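Local coordinates for protein isoflavone reductase (Medicago sativa, PDB 2GAS) that reduces 2'-hydroxyformononetin to (3R)-vestitone at the expense of NADPH, a late step in the synthesis of the alfalfa phytoalexin medicarpin, at residues Thr148-His153 against Ala192-Phe197; Tyr158-Leu163 against Asn224-Leu229; Leu163-Leu166 against Pro171-Asp174; Val243-Val248 against Gln270-Ala275. All coordinates share one frame; numbering follows the deposited sequence.

Contact 1 is the most central of the four and the one near the nucleotide site; contacts 2 to 4 lie further out, away from the annotated sites. The centre of contact 1 lies about 6 Å from the centre of the chain, and there the side chain of Val194 is about 5 Å from that of Ile14, which belongs to the inferred NADP(+) site. Contacts 2 and 3 share Leu163, with centres about 8 Å apart; it faces helix 223-234 in one and two prolines in the other. Contact 4 reaches back to contact 1, where His153 CE1 lies 3.4 Å from Asp274 O, and meets contact 3 where Ala164 CB lies 4.2 Å from Gln270 NE2.

Contact 1 of 4, residues Thr148-His153 against Ala192-Phe197; sequences TYLCCH and ADVGTF
Cys152, just past the end of strand 148-151, meets Val194 on helix 191-202, and its short side chain can be followed atom by atom. CB comes first: it lies 3.7 Å from Val194 CG2, the tightest approach between the two segments. The chain then ends at SG, which remains beside the same valine, 3.9 Å from Val194 CG2 and 4.1 Å from Val194 CG1. With chi1 at 60°, SG sits between the backbone N and the carbonyl carbon of its own residue, and this turn brings the sulfur across both branches of the valine.

Val194 in turn serves two residues of the strand side. Its CG1 is anti to the backbone N (chi1 169°), and besides lying near the cysteine it faces Leu150, whose CD1 stands 4.3 Å from Val194 CG1 in a looser apolar contact. The other leucine methyl, CD2, reaches the helix backbone, 4.4 Å from Phe197 O. Phe197 starts out toward the strand, but its ring leads off to pack on Ile214 and Val294. No hydrogen bond crosses the interface, and the four touching residues are all buried.

Val189 also borders the cysteine and the valine, while Leu150 packs on Val212 of the next strand. Strand 148-151 pairs in parallel with strand 210-213, and helix 191-202 lies between them in the sequence. The contact is therefore the helix-on-sheet packing of a beta-alpha-beta crossover, here with a further excursion before the helix, in the Rossmann-type fold of the NmrA family.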
loop_
_atom_site.group_PDB
_atom_site.type_symbol
_atom_site.label_atom_id
_atom_site.label_comp_id
_atom_site.label_asym_id
_atom_site.label_seq_id
_atom_site.Cartn_x
_atom_site.Cartn_y
_atom_site.Cartn_z
ATOM N N THR A 148 8.476 -6.363 8.827
ATOM C CA THR A 148 7.017 -6.423 8.843
ATOM C C THR A 148 6.596 -6.078 7.419
ATOM O O THR A 148 7.017 -5.056 6.869
ATOM C CB THR A 148 6.359 -5.430 9.816
ATOM O OG1 THR A 148 6.724 -5.761 11.161
ATOM C CG2 THR A 148 4.826 -5.514 9.689
ATOM N N TYR A 149 5.802 -6.953 6.813
ATOM C CA TYR A 149 5.312 -6.742 5.452
ATOM C C TYR A 149 3.875 -6.269 5.592
ATOM O O TYR A 149 3.013 -7.026 6.031
ATOM C CB TYR A 149 5.350 -8.051 4.663
ATOM C CG TYR A 149 6.715 -8.702 4.604
ATOM C CD1 TYR A 149 6.838 -10.088 4.600
ATOM C CD2 TYR A 149 7.879 -7.932 4.531
ATOM C CE1 TYR A 149 8.092 -10.700 4.523
ATOM C CE2 TYR A 149 9.133 -8.535 4.452
ATOM C CZ TYR A 149 9.228 -9.913 4.448
ATOM O OH TYR A 149 10.469 -10.507 4.366
ATOM N N LEU A 150 3.621 -5.018 5.225
ATOM C CA LEU A 150 2.283 -4.444 5.354
ATOM C C LEU A 150 1.498 -4.688 4.068
ATOM O O LEU A 150 1.695 -4.011 3.065
ATOM C CB LEU A 150 2.396 -2.946 5.657
ATOM C CG LEU A 150 1.210 -2.185 6.272
ATOM C CD1 LEU A 150 0.011 -2.221 5.331
ATOM C CD2 LEU A 150 0.850 -2.789 7.616
ATOM N N CYS A 151 0.615 -5.680 4.106
ATOM C CA CYS A 151 -0.190 -6.047 2.948
ATOM C C CYS A 151 -1.589 -5.465 3.117
ATOM O O CYS A 151 -2.471 -6.090 3.713
ATOM C CB CYS A 151 -0.237 -7.572 2.833
ATOM S SG CYS A 151 1.422 -8.319 2.823
ATOM N N CYS A 152 -1.779 -4.260 2.587
ATOM C CA CYS A 152 -3.054 -3.551 2.711
ATOM C C CYS A 152 -4.008 -3.762 1.552
ATOM O O CYS A 152 -5.102 -3.198 1.532
ATOM C CB CYS A 152 -2.798 -2.053 2.880
ATOM S SG CYS A 152 -1.910 -1.308 1.488
ATOM N N HIS A 153 -3.590 -4.557 0.575
ATOM C CA HIS A 153 -4.420 -4.833 -0.580
ATOM C C HIS A 153 -4.870 -3.605 -1.375
ATOM O O HIS A 153 -4.040 -2.762 -1.709
ATOM C CB HIS A 153 -5.592 -5.722 -0.149
ATOM C CG HIS A 153 -5.157 -7.111 0.201
ATOM N ND1 HIS A 153 -4.699 -7.999 -0.748
ATOM C CD2 HIS A 153 -4.980 -7.718 1.398
ATOM C CE1 HIS A 153 -4.250 -9.089 -0.151
ATOM N NE2 HIS A 153 -4.408 -8.943 1.153
ATOM N N ALA A 192 -5.451 6.922 4.265
ATOM C CA ALA A 192 -5.314 7.413 5.631
ATOM C C ALA A 192 -5.282 6.249 6.618
ATOM O O ALA A 192 -4.441 6.207 7.523
ATOM C CB ALA A 192 -6.474 8.359 5.968
ATOM N N ASP A 193 -6.197 5.300 6.444
ATOM C CA ASP A 193 -6.270 4.148 7.330
ATOM C C ASP A 193 -5.048 3.247 7.198
ATOM O O ASP A 193 -4.624 2.629 8.173
ATOM C CB ASP A 193 -7.554 3.356 7.070
ATOM C CG ASP A 193 -8.788 4.041 7.642
ATOM O OD1 ASP A 193 -9.910 3.588 7.333
ATOM O OD2 ASP A 193 -8.638 5.029 8.404
ATOM N N VAL A 194 -4.482 3.155 5.998
ATOM C CA VAL A 194 -3.283 2.347 5.842
ATOM C C VAL A 194 -2.196 2.989 6.703
ATOM O O VAL A 194 -1.386 2.294 7.320
ATOM C CB VAL A 194 -2.842 2.271 4.371
ATOM C CG1 VAL A 194 -1.447 1.652 4.263
ATOM C CG2 VAL A 194 -3.839 1.413 3.598
ATOM N N GLY A 195 -2.184 4.318 6.762
ATOM C CA GLY A 195 -1.195 4.982 7.594
ATOM C C GLY A 195 -1.388 4.566 9.044
ATOM O O GLY A 195 -0.450 4.191 9.748
ATOM N N THR A 196 -2.631 4.615 9.497
ATOM C CA THR A 196 -2.933 4.246 10.870
ATOM C C THR A 196 -2.527 2.818 11.217
ATOM O O THR A 196 -1.880 2.585 12.238
ATOM C CB THR A 196 -4.420 4.463 11.151
ATOM O OG1 THR A 196 -4.736 5.840 10.903
ATOM C CG2 THR A 196 -4.751 4.123 12.601
ATOM N N PHE A 197 -2.893 1.861 10.368
ATOM C CA PHE A 197 -2.545 0.468 10.620
ATOM C C PHE A 197 -1.048 0.199 10.520
ATOM O O PHE A 197 -0.516 -0.671 11.211
ATOM C CB PHE A 197 -3.299 -0.453 9.657
ATOM C CG PHE A 197 -4.739 -0.657 10.029
ATOM C CD1 PHE A 197 -5.758 -0.092 9.272
ATOM C CD2 PHE A 197 -5.072 -1.411 11.151
ATOM C CE1 PHE A 197 -7.087 -0.273 9.627
ATOM C CE2 PHE A 197 -6.399 -1.599 11.516
ATOM C CZ PHE A 197 -7.406 -1.030 10.755
#

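Contact 2 of 4, residues Tyr158-Leu163 against Asn224-Leu229; sequences YFLRNL and NEVIAL
A Schellman motif closes helix 156-160, and the turn it makes presents Leu160 and Leu163 to one valine, Val226, on helix 223-234. Both leucines touch the same branch of it. Leu160 CD1 approaches Val226 CG1 to 3.6 Å, the two side chains crossing obliquely. Leu163 makes the looser contact with its branch point, CG standing 4.1 Å from Val226 CG1, and these two side chains run past each other in opposite directions.

The torsions explain why CG1 is the shared atom. In Val226 it stands opposite the backbone N about the CA-CB bond (chi1 166°), which points it from the helix toward both leucines. Leu160 has a similarly extended first torsion (chi1 -164°), which carries its CD1 to the valine although the side chain does not set out straight at the helix.

The helix end fixes the spacing of the leucines. Leu163 N donates to Leu160 O at 3.0 Å, closing a type I turn. Ala164 N probably bonds to Phe159 O, also at 3.0 Å. Leu163, the C-prime residue, takes the positive phi (49°) of the motif. Two short pieces of this NmrA-type reductase, some sixty residues apart in the sequence, meet here through apolar side chains, with no hydrogen bond between the two segments.

Tyr188 of strand 185-189 lies against both Leu160 and Val226, and helix 299-303 adds Ala299 and Tyr302 on the side of Leu160. Beyond the end of the short helix, Leu163 O accepts a hydrogen bond from Gln223 NE2.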
loop_
_atom_site.group_PDB
_atom_site.type_symbol
_atom_site.label_atom_id
_atom_site.label_comp_id
_atom_site.label_asym_id
_atom_site.label_seq_id
_atom_site.Cartn_x
_atom_site.Cartn_y
_atom_site.Cartn_z
ATOM N N TYR A 158 -7.209 4.208 -5.359
ATOM C CA TYR A 158 -6.687 3.615 -6.582
ATOM C C TYR A 158 -7.620 2.609 -7.240
ATOM O O TYR A 158 -7.722 2.577 -8.467
ATOM C CB TYR A 158 -5.339 2.947 -6.304
ATOM C CG TYR A 158 -4.225 3.937 -6.068
ATOM C CD1 TYR A 158 -3.751 4.739 -7.105
ATOM C CD2 TYR A 158 -3.661 4.095 -4.801
ATOM C CE1 TYR A 158 -2.745 5.678 -6.889
ATOM C CE2 TYR A 158 -2.653 5.032 -4.573
ATOM C CZ TYR A 158 -2.201 5.819 -5.622
ATOM O OH TYR A 158 -1.212 6.752 -5.408
ATOM N N PHE A 159 -8.297 1.794 -6.432
ATOM C CA PHE A 159 -9.198 0.770 -6.957
ATOM C C PHE A 159 -10.677 1.114 -6.888
ATOM O O PHE A 159 -11.385 1.064 -7.893
ATOM C CB PHE A 159 -9.013 -0.559 -6.214
ATOM C CG PHE A 159 -7.714 -1.257 -6.500
ATOM C CD1 PHE A 159 -6.531 -0.830 -5.910
ATOM C CD2 PHE A 159 -7.683 -2.370 -7.338
ATOM C CE1 PHE A 159 -5.333 -1.501 -6.146
ATOM C CE2 PHE A 159 -6.492 -3.048 -7.581
ATOM C CZ PHE A 159 -5.314 -2.612 -6.981
ATOM N N LEU A 160 -11.142 1.446 -5.690
ATOM C CA LEU A 160 -12.547 1.742 -5.476
ATOM C C LEU A 160 -13.045 3.026 -6.115
ATOM O O LEU A 160 -14.198 3.097 -6.540
ATOM C CB LEU A 160 -12.838 1.767 -3.972
ATOM C CG LEU A 160 -14.311 1.688 -3.566
ATOM C CD1 LEU A 160 -14.937 0.431 -4.164
ATOM C CD2 LEU A 160 -14.426 1.669 -2.043
ATOM N N ARG A 161 -12.185 4.037 -6.197
ATOM C CA ARG A 161 -12.604 5.311 -6.765
ATOM C C ARG A 161 -13.255 5.195 -8.135
ATOM O O ARG A 161 -14.193 5.927 -8.437
ATOM C CB ARG A 161 -11.434 6.286 -6.853
ATOM C CG ARG A 161 -11.886 7.637 -7.354
ATOM C CD ARG A 161 -10.787 8.662 -7.337
ATOM N NE ARG A 161 -11.279 9.931 -7.860
ATOM C CZ ARG A 161 -10.583 11.060 -7.851
ATOM N NH1 ARG A 161 -9.357 11.077 -7.344
ATOM N NH2 ARG A 161 -11.113 12.169 -8.349
ATOM N N ASN A 162 -12.753 4.308 -8.983
ATOM C CA ASN A 162 -13.375 4.170 -10.290
ATOM C C ASN A 162 -13.977 2.789 -10.486
ATOM O O ASN A 162 -14.190 2.353 -11.615
ATOM C CB ASN A 162 -12.381 4.495 -11.412
ATOM C CG ASN A 162 -11.193 3.565 -11.443
ATOM O OD1 ASN A 162 -10.328 3.695 -12.313
ATOM N ND2 ASN A 162 -11.130 2.629 -10.504
ATOM N N LEU A 163 -14.282 2.122 -9.375
ATOM C CA LEU A 163 -14.863 0.784 -9.411
ATOM C C LEU A 163 -14.093 -0.140 -10.350
ATOM O O LEU A 163 -14.687 -0.935 -11.090
ATOM C CB LEU A 163 -16.335 0.858 -9.835
ATOM C CG LEU A 163 -17.371 1.077 -8.727
ATOM C CD1 LEU A 163 -16.963 2.228 -7.828
ATOM C CD2 LEU A 163 -18.735 1.339 -9.359
ATOM N N ASN A 224 -19.528 -7.458 -7.305
ATOM C CA ASN A 224 -20.986 -7.361 -7.389
ATOM C C ASN A 224 -21.514 -6.620 -6.166
ATOM O O ASN A 224 -22.461 -5.836 -6.265
ATOM C CB ASN A 224 -21.616 -8.758 -7.465
ATOM C CG ASN A 224 -21.488 -9.388 -8.844
ATOM O OD1 ASN A 224 -21.640 -10.604 -9.004
ATOM N ND2 ASN A 224 -21.220 -8.565 -9.847
ATOM N N GLU A 225 -20.912 -6.877 -5.006
ATOM C CA GLU A 225 -21.324 -6.212 -3.773
ATOM C C GLU A 225 -20.960 -4.727 -3.814
ATOM O O GLU A 225 -21.717 -3.884 -3.337
ATOM C CB GLU A 225 -20.686 -6.904 -2.566
ATOM C CG GLU A 225 -21.316 -8.261 -2.266
ATOM C CD GLU A 225 -20.559 -9.067 -1.226
ATOM O OE1 GLU A 225 -21.172 -9.971 -0.618
ATOM O OE2 GLU A 225 -19.356 -8.812 -1.021
ATOM N N VAL A 226 -19.801 -4.409 -4.388
ATOM C CA VAL A 226 -19.361 -3.019 -4.512
ATOM C C VAL A 226 -20.351 -2.258 -5.401
ATOM O O VAL A 226 -20.819 -1.169 -5.054
ATOM C CB VAL A 226 -17.944 -2.933 -5.151
ATOM C CG1 VAL A 226 -17.641 -1.503 -5.581
ATOM C CG2 VAL A 226 -16.889 -3.407 -4.149
ATOM N N ILE A 227 -20.671 -2.845 -6.548
ATOM C CA ILE A 227 -21.598 -2.233 -7.496
ATOM C C ILE A 227 -22.987 -2.039 -6.882
ATOM O O ILE A 227 -23.612 -0.995 -7.067
ATOM C CB ILE A 227 -21.694 -3.087 -8.784
ATOM C CG1 ILE A 227 -20.361 -3.030 -9.536
ATOM C CG2 ILE A 227 -22.831 -2.589 -9.671
ATOM C CD1 ILE A 227 -20.272 -3.983 -10.709
ATOM N N ALA A 228 -23.471 -3.036 -6.147
ATOM C CA ALA A 228 -24.785 -2.928 -5.512
ATOM C C ALA A 228 -24.776 -1.806 -4.470
ATOM O O ALA A 228 -25.760 -1.081 -4.315
ATOM C CB ALA A 228 -25.163 -4.258 -4.863
ATOM N N LEU A 229 -23.662 -1.661 -3.756
ATOM C CA LEU A 229 -23.527 -0.613 -2.749
ATOM C C LEU A 229 -23.616 0.770 -3.409
ATOM O O LEU A 229 -24.327 1.660 -2.937
ATOM C CB LEU A 229 -22.182 -0.754 -2.027
ATOM C CG LEU A 229 -21.827 0.333 -1.009
ATOM C CD1 LEU A 229 -22.919 0.406 0.052
ATOM C CD2 LEU A 229 -20.476 0.028 -0.369
#

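Contact 3 of 4, residues Leu163-Leu166 against Pro171-Asp174; sequences LAQL and PPRD
Leu163 spreads its two methyl groups over consecutive prolines, CD2 on Pro172 and CD1 on Pro171. The setting is the irregular loop between helix 156-160 and strand 175-179, which leaves the helix through a Schellman turn and folds back so that its later residues pack against its earlier ones. Ala164 repeats the positive phi (54°) of the residue before it, so the loop starts with two successive left-handed backbone conformations.

The larger share of the contact belongs to Pro172. Its CD is 3.6 Å from Leu163 CD2, and the same methyl lies 3.9 Å from Pro172 CG, so the methyl lies against the CG-CD bond of the pyrrolidine ring, the leucine lying aslant to it. Leu163 CB adds to this, 3.9 Å from Pro172 CD. Pro171 is met by the other branch: Leu163 CD1 stands 3.9 Å from Pro171 CB, with the two side chains at about a right angle. With an alanine in place of Pro172 the CG and CD atoms would be gone, and Leu163 CD2 would probably lose its main partner in the loop, leaving a gap beside Gln165 as well.

Trp230 of helix 223-234 supports the same corner, touching Leu163 and Pro171 and giving its NE1 hydrogen to Pro172 O. Arg173 turns away from the leucine and hydrogen-bonds to Phe306 O and to Val307 O at the chain's C-terminus.

Gln165 takes part through its aliphatic portion. Its chain bends at chi2 (-62°) and crosses the proline at about a right angle, with Gln165 CG 4.1 Å from Pro172 CG.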
loop_
_atom_site.group_PDB
_atom_site.type_symbol
_atom_site.label_atom_id
_atom_site.label_comp_id
_atom_site.label_asym_id
_atom_site.label_seq_id
_atom_site.Cartn_x
_atom_site.Cartn_y
_atom_site.Cartn_z
ATOM N N LEU A 163 -14.282 2.122 -9.375
ATOM C CA LEU A 163 -14.863 0.784 -9.411
ATOM C C LEU A 163 -14.093 -0.140 -10.350
ATOM O O LEU A 163 -14.687 -0.935 -11.090
ATOM C CB LEU A 163 -16.335 0.858 -9.835
ATOM C CG LEU A 163 -17.371 1.077 -8.727
ATOM C CD1 LEU A 163 -16.963 2.228 -7.828
ATOM C CD2 LEU A 163 -18.735 1.339 -9.359
ATOM N N ALA A 164 -12.770 -0.024 -10.315
ATOM C CA ALA A 164 -11.884 -0.837 -11.140
ATOM C C ALA A 164 -12.206 -0.778 -12.633
ATOM O O ALA A 164 -12.062 -1.777 -13.340
ATOM C CB ALA A 164 -11.920 -2.283 -10.660
ATOM N N GLN A 165 -12.639 0.384 -13.110
ATOM C CA GLN A 165 -12.972 0.557 -14.522
ATOM C C GLN A 165 -11.842 1.259 -15.270
ATOM O O GLN A 165 -11.253 2.207 -14.757
ATOM C CB GLN A 165 -14.244 1.396 -14.671
ATOM C CG GLN A 165 -15.468 0.820 -13.992
ATOM C CD GLN A 165 -15.867 -0.527 -14.561
ATOM O OE1 GLN A 165 -15.695 -1.562 -13.920
ATOM N NE2 GLN A 165 -16.397 -0.517 -15.774
ATOM N N LEU A 166 -11.559 0.802 -16.487
ATOM C CA LEU A 166 -10.509 1.399 -17.310
ATOM C C LEU A 166 -10.891 2.793 -17.812
ATOM O O LEU A 166 -12.056 3.066 -18.106
ATOM C CB LEU A 166 -10.207 0.501 -18.513
ATOM C CG LEU A 166 -9.619 -0.884 -18.236
ATOM C CD1 LEU A 166 -9.453 -1.633 -19.550
ATOM C CD2 LEU A 166 -8.280 -0.742 -17.528
ATOM N N PRO A 171 -16.441 7.034 -9.988
ATOM C CA PRO A 171 -17.352 5.895 -10.146
ATOM C C PRO A 171 -18.304 6.080 -11.318
ATOM O O PRO A 171 -18.894 7.144 -11.486
ATOM C CB PRO A 171 -18.103 5.858 -8.815
ATOM C CG PRO A 171 -17.128 6.470 -7.849
ATOM C CD PRO A 171 -16.579 7.628 -8.647
ATOM N N PRO A 172 -18.474 5.035 -12.142
ATOM C CA PRO A 172 -19.376 5.128 -13.292
ATOM C C PRO A 172 -20.801 5.221 -12.779
ATOM O O PRO A 172 -21.147 4.586 -11.783
ATOM C CB PRO A 172 -19.117 3.824 -14.033
ATOM C CG PRO A 172 -18.867 2.864 -12.902
ATOM C CD PRO A 172 -17.949 3.666 -11.992
ATOM N N ARG A 173 -21.629 6.002 -13.457
ATOM C CA ARG A 173 -23.008 6.157 -13.026
ATOM C C ARG A 173 -24.014 5.553 -13.994
ATOM O O ARG A 173 -25.215 5.580 -13.734
ATOM C CB ARG A 173 -23.317 7.641 -12.824
ATOM C CG ARG A 173 -22.348 8.327 -11.876
ATOM C CD ARG A 173 -22.559 9.833 -11.871
ATOM N NE ARG A 173 -23.599 10.253 -10.939
ATOM C CZ ARG A 173 -23.394 10.509 -9.652
ATOM N NH1 ARG A 173 -22.181 10.391 -9.132
ATOM N NH2 ARG A 173 -24.405 10.893 -8.885
ATOM N N ASP A 174 -23.536 4.988 -15.099
ATOM C CA ASP A 174 -24.458 4.417 -16.071
ATOM C C ASP A 174 -24.148 2.983 -16.492
ATOM O O ASP A 174 -25.043 2.139 -16.523
ATOM C CB ASP A 174 -24.512 5.315 -17.312
ATOM C CG ASP A 174 -25.749 5.075 -18.153
ATOM O OD1 ASP A 174 -26.850 4.982 -17.570
ATOM O OD2 ASP A 174 -25.624 4.993 -19.395
#

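Contact 4 of 4, residues Val243-Val248 against Gln270-Ala275; sequences VSEEQV and QIKGDA
Van der Waals packing across this surface contact is carried by one methyl group: Ile271 CG2 lies 3.9 Å from Glu245 CD and 4.1 Å from Glu245 CG. The glutamate reaches it with an extended chain, CG trans to the backbone N (chi1 -179°), the two side chains meeting at a slant. The contact joins the first turn of helix 245-254 to the end region of helix 259-271, where His267 touches both Glu245 and Lys272 and Ile271 also packs on Leu179 of strand 175-179.

The electrostatic part is a longer-range one. Lys272 meets the glutamate at about a right angle, its NZ 4.4 Å from Glu245 OE1, too far for a salt bridge. A leucine in place of Glu245 would probably leave the lysine ammonium without this nearby opposite charge.

Hydrogen bonding stays within 243-248, where Ser244 and Gln247 form a capping box. Ser244 OG accepts weakly from Gln247 N, and Gln247 OE1 takes two donors, Ser244 N at 3.2 Å and Ser244 OG at 2.6 Å.

Following this N-cap, Glu245 probably also interacts favourably with the helix dipole. Between the segments, the chemistry implies an association resting on methyl-to-carboxylate packing and longer-range attraction.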
loop_
_atom_site.group_PDB
_atom_site.type_symbol
_atom_site.label_atom_id
_atom_site.label_comp_id
_atom_site.label_asym_id
_atom_site.label_seq_id
_atom_site.Cartn_x
_atom_site.Cartn_y
_atom_site.Cartn_z
ATOM N N VAL A 243 -17.311 -10.211 -18.215
ATOM C CA VAL A 243 -16.366 -10.744 -19.189
ATOM C C VAL A 243 -15.588 -11.925 -18.620
ATOM O O VAL A 243 -15.067 -11.862 -17.507
ATOM C CB VAL A 243 -15.381 -9.644 -19.636
ATOM C CG1 VAL A 243 -14.400 -10.200 -20.646
ATOM C CG2 VAL A 243 -16.153 -8.475 -20.238
ATOM N N SER A 244 -15.515 -13.003 -19.399
ATOM C CA SER A 244 -14.827 -14.226 -18.991
ATOM C C SER A 244 -13.326 -14.037 -18.817
ATOM O O SER A 244 -12.714 -13.193 -19.474
ATOM C CB SER A 244 -15.064 -15.327 -20.025
ATOM O OG SER A 244 -14.335 -15.051 -21.206
ATOM N N GLU A 245 -12.734 -14.838 -17.937
ATOM C CA GLU A 245 -11.301 -14.757 -17.692
ATOM C C GLU A 245 -10.511 -14.932 -18.982
ATOM O O GLU A 245 -9.549 -14.214 -19.221
ATOM C CB GLU A 245 -10.851 -15.820 -16.690
ATOM C CG GLU A 245 -9.360 -15.732 -16.391
ATOM C CD GLU A 245 -8.889 -16.739 -15.365
ATOM O OE1 GLU A 245 -7.730 -16.620 -14.914
ATOM O OE2 GLU A 245 -9.663 -17.651 -15.008
ATOM N N GLU A 246 -10.912 -15.894 -19.811
ATOM C CA GLU A 246 -10.206 -16.130 -21.065
ATOM C C GLU A 246 -10.143 -14.863 -21.903
ATOM O O GLU A 246 -9.116 -14.558 -22.506
ATOM C CB GLU A 246 -10.889 -17.227 -21.887
ATOM C CG GLU A 246 -10.917 -18.601 -21.248
ATOM C CD GLU A 246 -11.835 -18.674 -20.048
ATOM O OE1 GLU A 246 -12.960 -18.130 -20.120
ATOM O OE2 GLU A 246 -11.440 -19.289 -19.033
ATOM N N GLN A 247 -11.251 -14.129 -21.947
ATOM C CA GLN A 247 -11.306 -12.900 -22.724
ATOM C C GLN A 247 -10.441 -11.814 -22.078
ATOM O O GLN A 247 -9.805 -11.019 -22.769
ATOM C CB GLN A 247 -12.769 -12.452 -22.874
ATOM C CG GLN A 247 -13.605 -13.430 -23.733
ATOM C CD GLN A 247 -15.111 -13.195 -23.665
ATOM O OE1 GLN A 247 -15.723 -13.292 -22.598
ATOM N NE2 GLN A 247 -15.719 -12.900 -24.814
ATOM N N VAL A 248 -10.398 -11.796 -20.750
ATOM C CA VAL A 248 -9.582 -10.816 -20.045
ATOM C C VAL A 248 -8.102 -11.066 -20.323
ATOM O O VAL A 248 -7.350 -10.137 -20.610
ATOM C CB VAL A 248 -9.823 -10.884 -18.521
ATOM C CG1 VAL A 248 -8.797 -10.024 -17.787
ATOM C CG2 VAL A 248 -11.238 -10.415 -18.201
ATOM N N GLN A 270 -9.591 -9.031 -9.007
ATOM C CA GLN A 270 -10.997 -9.309 -9.291
ATOM C C GLN A 270 -11.361 -10.746 -9.646
ATOM O O GLN A 270 -12.461 -11.200 -9.329
ATOM C CB GLN A 270 -11.469 -8.392 -10.424
ATOM C CG GLN A 270 -11.395 -6.896 -10.110
ATOM C CD GLN A 270 -12.673 -6.363 -9.488
ATOM O OE1 GLN A 270 -13.759 -6.520 -10.051
ATOM N NE2 GLN A 270 -12.551 -5.720 -8.330
ATOM N N ILE A 271 -10.452 -11.449 -10.317
ATOM C CA ILE A 271 -10.707 -12.826 -10.734
ATOM C C ILE A 271 -9.985 -13.871 -9.898
ATOM O O ILE A 271 -10.602 -14.817 -9.406
ATOM C CB ILE A 271 -10.326 -13.035 -12.227
ATOM C CG1 ILE A 271 -11.256 -12.207 -13.106
ATOM C CG2 ILE A 271 -10.448 -14.509 -12.613
ATOM C CD1 ILE A 271 -12.677 -12.453 -12.782
ATOM N N LYS A 272 -8.680 -13.711 -9.728
ATOM C CA LYS A 272 -7.924 -14.688 -8.960
ATOM C C LYS A 272 -8.174 -14.562 -7.464
ATOM O O LYS A 272 -7.918 -15.502 -6.712
ATOM C CB LYS A 272 -6.425 -14.561 -9.250
ATOM C CG LYS A 272 -6.042 -14.724 -10.721
ATOM C CD LYS A 272 -6.499 -16.062 -11.295
ATOM C CE LYS A 272 -5.754 -17.224 -10.659
ATOM N NZ LYS A 272 -6.043 -18.519 -11.353
ATOM N N GLY A 273 -8.679 -13.406 -7.037
ATOM C CA GLY A 273 -8.952 -13.188 -5.626
ATOM C C GLY A 273 -7.703 -13.165 -4.764
ATOM O O GLY A 273 -7.592 -13.929 -3.801
ATOM N N ASP A 274 -6.761 -12.283 -5.088
ATOM C CA ASP A 274 -5.532 -12.221 -4.306
ATOM C C ASP A 274 -5.708 -11.784 -2.850
ATOM O O ASP A 274 -4.774 -11.906 -2.056
ATOM C CB ASP A 274 -4.467 -11.353 -5.006
ATOM C CG ASP A 274 -4.969 -9.976 -5.396
ATOM O OD1 ASP A 274 -5.828 -9.413 -4.691
ATOM O OD2 ASP A 274 -4.476 -9.444 -6.415
ATOM N N ALA A 275 -6.893 -11.291 -2.487
ATOM C CA ALA A 275 -7.141 -10.881 -1.104
ATOM C C ALA A 275 -7.782 -12.023 -0.329
ATOM O O ALA A 275 -8.036 -11.903 0.871
ATOM C CB ALA A 275 -8.055 -9.654 -1.056
#